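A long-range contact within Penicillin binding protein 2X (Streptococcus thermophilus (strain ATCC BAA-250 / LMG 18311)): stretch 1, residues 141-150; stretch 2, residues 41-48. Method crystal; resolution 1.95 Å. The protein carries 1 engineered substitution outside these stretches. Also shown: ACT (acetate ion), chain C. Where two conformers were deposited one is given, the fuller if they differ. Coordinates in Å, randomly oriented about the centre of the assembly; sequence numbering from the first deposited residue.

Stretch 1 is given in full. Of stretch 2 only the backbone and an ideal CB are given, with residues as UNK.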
# COMPACT_ATOMS: atom_id res chain seq x y z
N SER A 141 3.48 7.06 23.10
CA SER A 141 2.32 6.78 22.27
C SER A 141 2.65 7.18 20.83
O SER A 141 3.60 7.91 20.56
CB SER A 141 1.08 7.54 22.78
OG SER A 141 1.32 8.93 22.73
N ARG A 142 1.86 6.67 19.89
CA ARG A 142 2.06 6.95 18.48
C ARG A 142 1.07 8.05 18.10
O ARG A 142 -0.11 7.91 18.36
CB ARG A 142 1.80 5.69 17.68
CG ARG A 142 2.27 5.71 16.24
CD ARG A 142 3.79 5.71 16.14
NE ARG A 142 4.24 5.30 14.81
CZ ARG A 142 5.46 5.47 14.33
NH1 ARG A 142 6.44 6.08 15.04
NH2 ARG A 142 5.74 5.03 13.12
N MET A 143 1.58 9.12 17.49
CA MET A 143 0.76 10.27 17.08
C MET A 143 0.57 10.26 15.55
O MET A 143 1.53 10.02 14.82
CB MET A 143 1.46 11.56 17.51
CG MET A 143 0.78 12.84 17.05
SD MET A 143 1.71 14.34 17.44
CE MET A 143 0.70 15.53 16.55
N TYR A 144 -0.65 10.54 15.08
CA TYR A 144 -1.00 10.54 13.65
C TYR A 144 -1.58 11.94 13.41
O TYR A 144 -2.80 12.13 13.47
CB TYR A 144 -2.01 9.42 13.34
CG TYR A 144 -1.45 8.03 13.56
CD1 TYR A 144 -1.51 7.41 14.81
CD2 TYR A 144 -0.81 7.33 12.51
CE1 TYR A 144 -0.99 6.14 15.01
CE2 TYR A 144 -0.29 6.07 12.71
CZ TYR A 144 -0.38 5.47 13.95
OH TYR A 144 0.17 4.22 14.13
N PRO A 145 -0.71 12.92 13.13
CA PRO A 145 -1.11 14.34 13.09
C PRO A 145 -2.18 14.75 12.10
O PRO A 145 -2.86 15.77 12.33
CB PRO A 145 0.19 15.07 12.72
CG PRO A 145 1.29 14.09 12.95
CD PRO A 145 0.71 12.74 12.76
N ASN A 146 -2.32 13.99 11.01
CA ASN A 146 -3.29 14.31 9.98
C ASN A 146 -4.70 13.75 10.22
O ASN A 146 -5.59 13.98 9.41
CB ASN A 146 -2.75 13.86 8.62
CG ASN A 146 -1.45 14.55 8.26
OD1 ASN A 146 -1.44 15.71 7.89
ND2 ASN A 146 -0.36 13.83 8.40
N GLY A 147 -4.93 13.07 11.35
CA GLY A 147 -6.27 12.54 11.67
C GLY A 147 -6.78 11.51 10.64
O GLY A 147 -6.17 10.44 10.47
N THR A 148 -7.90 11.84 9.98
CA THR A 148 -8.48 10.98 8.93
C THR A 148 -7.70 11.23 7.64
O THR A 148 -7.99 12.18 6.88
CB THR A 148 -9.98 11.25 8.78
OG1 THR A 148 -10.61 11.02 10.06
CG2 THR A 148 -10.58 10.35 7.74
N PHE A 149 -6.71 10.38 7.40
CA PHE A 149 -5.75 10.57 6.32
C PHE A 149 -5.08 9.23 6.06
O PHE A 149 -4.31 8.75 6.89
CB PHE A 149 -4.71 11.61 6.81
CG PHE A 149 -3.57 11.90 5.87
CD1 PHE A 149 -2.51 11.02 5.75
CD2 PHE A 149 -3.52 13.09 5.16
CE1 PHE A 149 -1.45 11.29 4.89
CE2 PHE A 149 -2.47 13.39 4.32
CZ PHE A 149 -1.42 12.49 4.19
N ALA A 150 -5.39 8.63 4.91
CA ALA A 150 -4.84 7.30 4.51
C ALA A 150 -4.76 6.37 5.70
O ALA A 150 -3.78 5.65 5.88
CB ALA A 150 -3.46 7.49 3.94
N UNK A 41 6.63 15.42 5.32
CA UNK A 41 5.51 15.78 6.19
C UNK A 41 5.24 14.59 7.09
O UNK A 41 5.11 13.47 6.60
CB UNK A 41 4.27 16.17 5.39
N UNK A 42 5.14 14.84 8.39
CA UNK A 42 4.96 13.77 9.37
C UNK A 42 3.58 13.12 9.27
O UNK A 42 2.55 13.83 9.25
CB UNK A 42 5.17 14.32 10.78
N UNK A 43 3.56 11.79 9.13
CA UNK A 43 2.32 11.00 9.08
C UNK A 43 2.09 10.21 10.36
O UNK A 43 0.93 10.03 10.78
CB UNK A 43 2.35 10.04 7.89
N UNK A 44 3.18 9.71 10.95
CA UNK A 44 3.14 8.97 12.21
C UNK A 44 4.49 9.14 12.92
O UNK A 44 5.54 8.95 12.32
CB UNK A 44 2.83 7.49 11.97
N UNK A 45 4.44 9.49 14.20
CA UNK A 45 5.65 9.67 14.97
C UNK A 45 5.39 9.39 16.44
O UNK A 45 4.25 9.48 16.92
CB UNK A 45 6.20 11.08 14.78
N UNK A 46 6.48 9.05 17.13
CA UNK A 46 6.43 8.81 18.56
C UNK A 46 6.24 10.10 19.33
O UNK A 46 6.73 11.14 18.92
CB UNK A 46 7.70 8.10 19.03
N UNK A 47 5.53 9.99 20.45
CA UNK A 47 5.29 11.09 21.37
C UNK A 47 5.48 10.55 22.79
O UNK A 47 4.84 9.56 23.18
CB UNK A 47 3.89 11.69 21.18
N UNK A 48 6.37 11.20 23.54
CA UNK A 48 6.68 10.80 24.91
C UNK A 48 6.03 11.73 25.91
O UNK A 48 6.11 12.95 25.78
CB UNK A 48 8.19 10.77 25.13
C ACT C . 9.88 10.85 21.14
O ACT C . 10.73 10.50 20.29
OXT ACT C . 9.07 10.04 21.65
CH3 ACT C . 9.83 12.29 21.57

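Position 41 opens the stretch. Its CB points toward stretch 1, but nothing there lies within 5.5 Å of it. Stretch 1 sets no demand, and many residues would do. The deposited residue is Asn 41, which makes no contact here.

At position 42 the CB points sideways. The nearest offering is apolar: the ideal CB is 4.5 Å from CG of Pro 145. A medium aliphatic side chain would suit, such as valine, isoleucine or leucine. ND2 of Asn 146 gives a weak hydrogen bond to O of position 42, at 3.0 Å. The residue is Val 42. Its chi1 is t, and its CG1 lies 3.9 Å from CG of Pro 145.

At position 43 the chain turns a corner, and the CB points away from stretch 1. Even so, the ideal CB is 4.7 Å from Asn 146 ND2 and 5.0 Å from Phe 149 CE1. A side chain long enough to bend back could reach the Phe 149 ring, so leucine or methionine would suit. The residue is Leu 43. With chi1 m and chi2 t, it brings CD2 to 3.4 Å from CE1 of Phe 149. Its backbone O accepts a hydrogen bond from water 1, which in turn accepts one from Asn 146 N. The same O receives a CA-H...O contact from Tyr 144 CA at 3.5 Å.

Position 44 is tight. The CB points sideways, and the ideal CB is already 3.5 Å from Tyr 144 CE2, 3.9 Å from Arg 142 NE and 4.0 Å from Met 143 O. A small residue is the natural choice. It is Ala 44, whose methyl touches the Tyr 144 ring and lies over one face of the Arg 142 guanidinium.

Position 45 pairs with Met 143 through two backbone hydrogen bonds, N to Met 143 O and Met 143 N to O. Its CB shares the sheet face of Met 143. The ideal CB lies 4.8 Å from Met 143 O and nothing of stretch 1 is nearer, so long polar or flexible residues would fit. Glu 45 is deposited; its OE2 is 4.1 Å from Met 143 SD.

Position 46 lies opposite Arg 142, on the same face of the sheet. The ideal CB is 4.6 Å from Arg 142 NH1, so a short acid would answer the charge well; asparagine or serine could also offer an acceptor. The residue is Asp 46. Its OD1 forms a salt bridge with Arg 142 NH1 at 3.0 Å, near the guanidinium plane.

Position 47 pairs with Ser 141 through two backbone hydrogen bonds. Its CB, on the face of Met 143, is 4.4 Å from Met 143 CB. Small or beta-favouring residues would suit. Ser 47 is deposited, with chi1 t. Water 2 links its backbone O to Ser 141 OG.

At position 48 the CB points away into space free of stretch 1. The choice is open. Thr 48 hydrogen-bonds the acetate, OG1 to OXT, at 2.5 Å.

Stretch 2 41-48: NVLAEDST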
# COMPACT_ATOMS: atom_id res chain seq x y z
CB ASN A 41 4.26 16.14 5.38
CG ASN A 41 4.45 17.39 4.58
OD1 ASN A 41 4.75 17.34 3.39
ND2 ASN A 41 4.34 18.55 5.23
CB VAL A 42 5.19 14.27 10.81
CG1 VAL A 42 4.91 13.17 11.85
CG2 VAL A 42 6.62 14.78 10.97
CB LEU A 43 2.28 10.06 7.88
CG LEU A 43 2.53 10.68 6.51
CD1 LEU A 43 2.37 9.64 5.40
CD2 LEU A 43 1.63 11.90 6.26
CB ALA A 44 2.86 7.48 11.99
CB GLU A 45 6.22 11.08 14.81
CG GLU A 45 5.34 12.21 15.36
CD GLU A 45 6.03 13.59 15.34
OE1 GLU A 45 7.23 13.69 15.00
OE2 GLU A 45 5.36 14.58 15.68
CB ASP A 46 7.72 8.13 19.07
CG ASP A 46 7.78 6.65 18.78
OD1 ASP A 46 6.90 6.18 18.01
OD2 ASP A 46 8.70 5.95 19.32
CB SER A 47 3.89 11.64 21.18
OG SER A 47 3.53 12.55 22.18
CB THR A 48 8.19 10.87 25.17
OG1 THR A 48 8.88 10.15 24.17
CG2 THR A 48 8.56 10.27 26.53
O HOH W 1 -1.24 11.37 10.09
O HOH W 2 2.79 9.38 25.52
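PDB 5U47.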